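Local coordinates for putative phosphomethylpyrimidine kinase (Bacteroides thetaiotaomicron, PDB 3MBH), which probably phosphorylates pyridoxal, a vitamin B6 aldehyde, with ATP, as a member of the phosphomethylpyrimidine kinase family, at the interface of chains A and B. Sequence-based numbering; all coordinates share one arbitrary frame. Chains: chain A/B, Putative phosphomethylpyrimidine kinase.

Contact 1: the interface of chains A and B. Residues chain A 16, 24, 42, 60, 67; chain B 16, 45, 56, 58.
B:Leu16 and B:Val45 push their methyl groups against A:Pro42 in an apolar patch between two copies of this phosphomethylpyrimidine kinase family protein, related by a two-fold axis. Residues of the pyridoxal pocket lie on both sides of B:Leu16 in sequence and directly after B:Val45, so this surface may lie behind the ligand site. B:Leu16, in strand 16-17, hides 41 Å² here. Its CG points away from the backbone N (chi1 -176°), which carries the CD2 branch across to chain A. That methyl lies 3.8 Å from A:Pro42 CB, against the flank of the pyrrolidine ring, and the two side chains run past each other in opposite directions. The same CD2 also meets the CD1 methyl of A:Leu24, from helix 24-33, at 3.9 Å, and it faces its own twin, CD2 of A:Leu16, at 4.2 Å. A:Pro42, A:Leu24 and A:Leu16 are among the side chains of chain A that gather round this methyl.

B:Val45 works from strand 44-46 and buries 36 Å². Its CG1 is turned opposite the backbone N (chi1 169°) and is shared by two partners: A:Pro42 CG lies 3.8 Å from it, and A:Ile67 CD1 is equally near at 3.8 Å. A:Ile67, from helix 64-73, meets the valine at about a right angle, end methyl first, while further back along the isoleucine its CG1 rests 3.5 Å from the hydroxyl OG of B:Ser56, a van der Waals approach of carbon to oxygen. The CG corner of A:Pro42 faces both B:Leu16 and B:Val45.

At one side of the patch A:Leu60 and B:Leu58 cross obliquely, CD2 to CD2 at 3.3 Å, a close methyl-to-methyl approach.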
ATOM      1  N   LEU A  16      12.415 -28.229 -10.637  1.00 16.52           N
ATOM      2  CA  LEU A  16      11.702 -27.303 -11.509  1.00 16.60           C
ATOM      3  C   LEU A  16      10.633 -28.090 -12.223  1.00 17.29           C
ATOM      4  O   LEU A  16      10.946 -28.970 -13.031  1.00 15.45           O
ATOM      5  CB  LEU A  16      12.618 -26.649 -12.519  1.00 15.77           C
ATOM      6  CG  LEU A  16      12.022 -25.479 -13.374  1.00 18.19           C
ATOM      7  CD1 LEU A  16      11.819 -24.213 -12.510  1.00 17.93           C
ATOM      8  CD2 LEU A  16      12.867 -25.146 -14.563  1.00 15.43           C
ATOM      9  N   LEU A  24      10.462 -25.118  -7.102  1.00 15.99           N
ATOM     10  CA  LEU A  24      11.035 -23.806  -7.464  1.00 15.83           C
ATOM     11  C   LEU A  24      10.000 -22.741  -7.932  1.00 15.95           C
ATOM     12  O   LEU A  24      10.181 -21.529  -7.686  1.00 16.28           O
ATOM     13  CB  LEU A  24      12.160 -23.934  -8.534  1.00 14.85           C
ATOM     14  CG  LEU A  24      13.437 -24.589  -7.992  1.00 16.33           C
ATOM     15  CD1 LEU A  24      14.402 -24.862  -9.215  1.00 15.28           C
ATOM     16  CD2 LEU A  24      14.098 -23.773  -6.899  1.00 16.39           C
ATOM     17  N   PRO A  42      18.851 -26.926  -9.051  1.00 15.16           N
ATOM     18  CA  PRO A  42      17.723 -27.736  -9.436  1.00 14.94           C
ATOM     19  C   PRO A  42      18.015 -29.238  -9.338  1.00 15.38           C
ATOM     20  O   PRO A  42      19.081 -29.677  -9.741  1.00 14.34           O
ATOM     21  CB  PRO A  42      17.461 -27.302 -10.890  1.00 16.00           C
ATOM     22  CG  PRO A  42      18.827 -26.865 -11.387  1.00 15.48           C
ATOM     23  CD  PRO A  42      19.461 -26.224 -10.204  1.00 15.80           C
ATOM     24  N   LEU A  60      18.564 -34.536 -12.221  1.00 15.73           N
ATOM     25  CA  LEU A  60      19.735 -33.658 -12.426  1.00 16.30           C
ATOM     26  C   LEU A  60      20.919 -33.920 -11.448  1.00 15.91           C
ATOM     27  O   LEU A  60      21.820 -33.043 -11.305  1.00 15.28           O
ATOM     28  CB  LEU A  60      19.317 -32.187 -12.388  1.00 15.53           C
ATOM     29  CG  LEU A  60      18.380 -31.685 -13.508  1.00 18.20           C
ATOM     30  CD1 LEU A  60      17.964 -30.254 -13.156  1.00 17.95           C
ATOM     31  CD2 LEU A  60      19.053 -31.772 -14.876  1.00 12.42           C
ATOM     32  N   ILE A  67      27.440 -27.623 -10.936  1.00 15.11           N
ATOM     33  CA  ILE A  67      26.954 -26.318 -10.519  1.00 15.15           C
ATOM     34  C   ILE A  67      27.650 -25.863  -9.219  1.00 15.59           C
ATOM     35  O   ILE A  67      28.181 -24.757  -9.142  1.00 15.29           O
ATOM     36  CB  ILE A  67      25.421 -26.305 -10.350  1.00 15.47           C
ATOM     37  CG1 ILE A  67      24.731 -26.457 -11.722  1.00 15.24           C
ATOM     38  CG2 ILE A  67      24.979 -25.027  -9.670  1.00 12.02           C
ATOM     39  CD1 ILE A  67      23.195 -26.864 -11.595  1.00 13.62           C
TER
ATOM     40  N   LEU B  16      17.418 -21.896 -16.943  1.00 17.06           N
ATOM     41  CA  LEU B  16      17.452 -21.701 -15.504  1.00 16.11           C
ATOM     42  C   LEU B  16      18.889 -21.526 -15.150  1.00 16.12           C
ATOM     43  O   LEU B  16      19.675 -22.448 -15.330  1.00 16.02           O
ATOM     44  CB  LEU B  16      16.837 -22.917 -14.781  1.00 16.65           C
ATOM     45  CG  LEU B  16      16.732 -22.767 -13.239  1.00 16.35           C
ATOM     46  CD1 LEU B  16      15.686 -21.674 -12.926  1.00 14.95           C
ATOM     47  CD2 LEU B  16      16.384 -24.041 -12.520  1.00 17.07           C
ATOM     48  N   VAL B  45      20.185 -25.709 -18.224  1.00 14.36           N
ATOM     49  CA  VAL B  45      20.470 -25.392 -16.834  1.00 14.49           C
ATOM     50  C   VAL B  45      21.901 -24.908 -16.724  1.00 14.99           C
ATOM     51  O   VAL B  45      22.814 -25.561 -17.237  1.00 15.76           O
ATOM     52  CB  VAL B  45      20.315 -26.621 -15.960  1.00 15.12           C
ATOM     53  CG1 VAL B  45      20.880 -26.338 -14.529  1.00 13.49           C
ATOM     54  CG2 VAL B  45      18.852 -27.039 -15.933  1.00 14.02           C
ATOM     55  N   SER B  56      28.762 -23.759 -15.761  1.00 15.15           N
ATOM     56  CA  SER B  56      28.313 -25.072 -16.178  1.00 14.55           C
ATOM     57  C   SER B  56      27.140 -24.906 -17.150  1.00 15.09           C
ATOM     58  O   SER B  56      26.441 -23.879 -17.162  1.00 14.98           O
ATOM     59  CB  SER B  56      27.873 -25.918 -14.957  1.00 15.64           C
ATOM     60  OG  SER B  56      26.816 -25.285 -14.251  1.00 13.57           O
ATOM     61  N   LEU B  58      24.021 -27.450 -19.131  1.00 15.48           N
ATOM     62  CA  LEU B  58      23.316 -28.670 -19.515  1.00 15.96           C
ATOM     63  C   LEU B  58      22.235 -28.261 -20.492  1.00 15.88           C
ATOM     64  O   LEU B  58      21.337 -27.464 -20.187  1.00 16.21           O
ATOM     65  CB  LEU B  58      22.649 -29.367 -18.316  1.00 16.73           C
ATOM     66  CG  LEU B  58      21.865 -30.651 -18.646  1.00 15.69           C
ATOM     67  CD1 LEU B  58      22.847 -31.775 -19.161  1.00 14.45           C
ATOM     68  CD2 LEU B  58      21.072 -31.070 -17.437  1.00 16.93           C
TER

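Contact 2: the interface of chains A and B. Residues chain A 24, 38-40, 71; chain B 16-18, 25.
With chi1 at 60°, B:Thr25 tucks OG1 between its backbone N and carbonyl carbon and turns the methyl CG2 towards A:Pro40, while chi2 of 68° directs the CD1 branch of B:Leu16 at the same ring. This patch joins two copies of the phosphomethylpyrimidine kinase family fold: strand 37-40 of chain A lies against the start of helix 24-33 and the loop following strand 16-17 of chain B. A:Pro40 hides 48 Å², and B:Gly18 hides 47 Å². B:Ser17, which lines the pyridoxal pocket, immediately precedes the glycine, so this contact may steady a segment adjoining the ligand site.

The ring of A:Pro40 presents CG to both chain B side chains. CG2 of B:Thr25 is 3.7 Å from this CG and as near to the neighbouring CD, so the methyl touches the CG-CD side of the ring. CD1 of B:Leu16 approaches CG at a slant, 3.8 Å away, its CD2 branch being taken up with A:Leu24 and, more loosely, with A:Pro40 CB. Replacing A:Pro40 with an alanine would probably strip the B:Thr25 methyl and B:Leu16 CD1 of their shared apolar partner and open a gap between the chains.

B:Gly18 packs by its backbone. Its CA lies 3.5 Å from the carbonyl O of A:Pro40 and, on much the same side, 3.9 Å from CZ2 of A:Trp71, meeting the indole at its edge and in the ring plane. Having no side chain, the glycine lets its main chain come close to the proline, the cysteine A:Cys39 and the indole edge together. The carbonyl O of B:Gly18 comes to 3.3 Å from CB of A:Cys39, with the thiol SG slightly farther off at 3.6 Å.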
ATOM      1  N   LEU A  24      10.462 -25.118  -7.102  1.00 15.99           N
ATOM      2  CA  LEU A  24      11.035 -23.806  -7.464  1.00 15.83           C
ATOM      3  C   LEU A  24      10.000 -22.741  -7.932  1.00 15.95           C
ATOM      4  O   LEU A  24      10.181 -21.529  -7.686  1.00 16.28           O
ATOM      5  CB  LEU A  24      12.160 -23.934  -8.534  1.00 14.85           C
ATOM      6  CG  LEU A  24      13.437 -24.589  -7.992  1.00 16.33           C
ATOM      7  CD1 LEU A  24      14.402 -24.862  -9.215  1.00 15.28           C
ATOM      8  CD2 LEU A  24      14.098 -23.773  -6.899  1.00 16.39           C
ATOM      9  N   VAL A  38      16.743 -15.790  -4.736  1.00 15.95           N
ATOM     10  CA  VAL A  38      16.712 -17.226  -4.728  1.00 15.49           C
ATOM     11  C   VAL A  38      17.608 -17.703  -5.871  1.00 15.12           C
ATOM     12  O   VAL A  38      17.457 -17.273  -7.037  1.00 14.37           O
ATOM     13  CB  VAL A  38      15.322 -17.744  -4.955  1.00 15.87           C
ATOM     14  CG1 VAL A  38      15.314 -19.253  -5.084  1.00 13.77           C
ATOM     15  CG2 VAL A  38      14.378 -17.227  -3.856  1.00 15.43           C
ATOM     16  N   CYS A  39      18.559 -18.549  -5.511  1.00 14.81           N
ATOM     17  CA  CYS A  39      19.553 -19.108  -6.411  1.00 14.86           C
ATOM     18  C   CYS A  39      19.289 -20.597  -6.506  1.00 15.68           C
ATOM     19  O   CYS A  39      19.670 -21.378  -5.611  1.00 15.80           O
ATOM     20  CB  CYS A  39      20.939 -18.849  -5.892  1.00 15.53           C
ATOM     21  SG  CYS A  39      21.404 -17.147  -5.854  1.00 18.98           S
ATOM     22  N   PRO A  40      18.659 -21.023  -7.604  1.00 14.68           N
ATOM     23  CA  PRO A  40      18.271 -22.431  -7.727  1.00 15.47           C
ATOM     24  C   PRO A  40      19.441 -23.400  -7.978  1.00 15.90           C
ATOM     25  O   PRO A  40      20.312 -23.118  -8.839  1.00 14.92           O
ATOM     26  CB  PRO A  40      17.339 -22.454  -8.939  1.00 15.69           C
ATOM     27  CG  PRO A  40      17.696 -21.204  -9.724  1.00 16.83           C
ATOM     28  CD  PRO A  40      18.193 -20.197  -8.727  1.00 15.13           C
ATOM     29  N   TRP A  71      29.910 -22.487  -8.349  1.00 16.15           N
ATOM     30  CA  TRP A  71      29.552 -21.587  -7.266  1.00 16.88           C
ATOM     31  C   TRP A  71      30.757 -21.344  -6.334  1.00 17.65           C
ATOM     32  O   TRP A  71      30.997 -20.226  -5.856  1.00 18.47           O
ATOM     33  CB  TRP A  71      28.370 -22.137  -6.534  1.00 15.82           C
ATOM     34  CG  TRP A  71      27.060 -21.938  -7.268  1.00 15.95           C
ATOM     35  CD1 TRP A  71      26.853 -21.282  -8.455  1.00 15.12           C
ATOM     36  CD2 TRP A  71      25.765 -22.346  -6.811  1.00 14.57           C
ATOM     37  NE1 TRP A  71      25.512 -21.290  -8.763  1.00 15.16           N
ATOM     38  CE2 TRP A  71      24.827 -21.939  -7.774  1.00 15.10           C
ATOM     39  CE3 TRP A  71      25.314 -23.062  -5.704  1.00 15.52           C
ATOM     40  CZ2 TRP A  71      23.463 -22.208  -7.633  1.00 16.53           C
ATOM     41  CZ3 TRP A  71      24.010 -23.306  -5.560  1.00 15.99           C
ATOM     42  CH2 TRP A  71      23.073 -22.896  -6.510  1.00 14.74           C
TER
ATOM     43  N   LEU B  16      17.418 -21.896 -16.943  1.00 17.06           N
ATOM     44  CA  LEU B  16      17.452 -21.701 -15.504  1.00 16.11           C
ATOM     45  C   LEU B  16      18.889 -21.526 -15.150  1.00 16.12           C
ATOM     46  O   LEU B  16      19.675 -22.448 -15.330  1.00 16.02           O
ATOM     47  CB  LEU B  16      16.837 -22.917 -14.781  1.00 16.65           C
ATOM     48  CG  LEU B  16      16.732 -22.767 -13.239  1.00 16.35           C
ATOM     49  CD1 LEU B  16      15.686 -21.674 -12.926  1.00 14.95           C
ATOM     50  CD2 LEU B  16      16.384 -24.041 -12.520  1.00 17.07           C
ATOM     51  N   SER B  17      19.259 -20.350 -14.671  1.00 17.05           N
ATOM     52  CA  SER B  17      20.646 -20.101 -14.172  1.00 17.76           C
ATOM     53  C   SER B  17      20.622 -19.808 -12.664  1.00 17.58           C
ATOM     54  O   SER B  17      19.831 -18.989 -12.189  1.00 16.00           O
ATOM     55  CB  SER B  17      21.291 -18.914 -14.901  1.00 17.45           C
ATOM     56  OG  SER B  17      21.424 -19.127 -16.291  1.00 19.60           O
ATOM     57  N   GLY B  18      21.546 -20.437 -11.944  1.00 17.75           N
ATOM     58  CA  GLY B  18      21.643 -20.335 -10.522  1.00 18.59           C
ATOM     59  C   GLY B  18      22.031 -18.967 -10.047  1.00 19.56           C
ATOM     60  O   GLY B  18      21.415 -18.440  -9.168  1.00 22.27           O
ATOM     61  N   THR B  25      15.028 -16.912 -13.588  1.00 17.13           N
ATOM     62  CA  THR B  25      15.094 -16.300 -12.280  1.00 18.30           C
ATOM     63  C   THR B  25      14.768 -14.798 -12.251  1.00 17.88           C
ATOM     64  O   THR B  25      14.787 -14.170 -11.200  1.00 19.91           O
ATOM     65  CB  THR B  25      16.429 -16.579 -11.592  1.00 17.60           C
ATOM     66  OG1 THR B  25      17.479 -16.055 -12.406  1.00 20.40           O
ATOM     67  CG2 THR B  25      16.574 -18.054 -11.322  1.00 17.42           C
TER

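Contact 1 and contact 2 are adjoining parts of one two-fold interface, their C-alpha centres about 7 Å apart. A:Leu24 and B:Leu16 belong to both: CD2 of B:Leu16 meets both A:Pro42 and A:Pro40, and CD1 turns to A:Pro40. Helix 64-73 of chain A supplies A:Ile67 to contact 1 and brings an edge of A:Trp71 near contact 2, with no surface of the indole hidden there. Because strand 16-17 contributes to the pyridoxal pocket, pairing of the chains may steady the substrate end of each active site. The deposited assembly holds six copies; the structure alone does not show which pairing persists in solution.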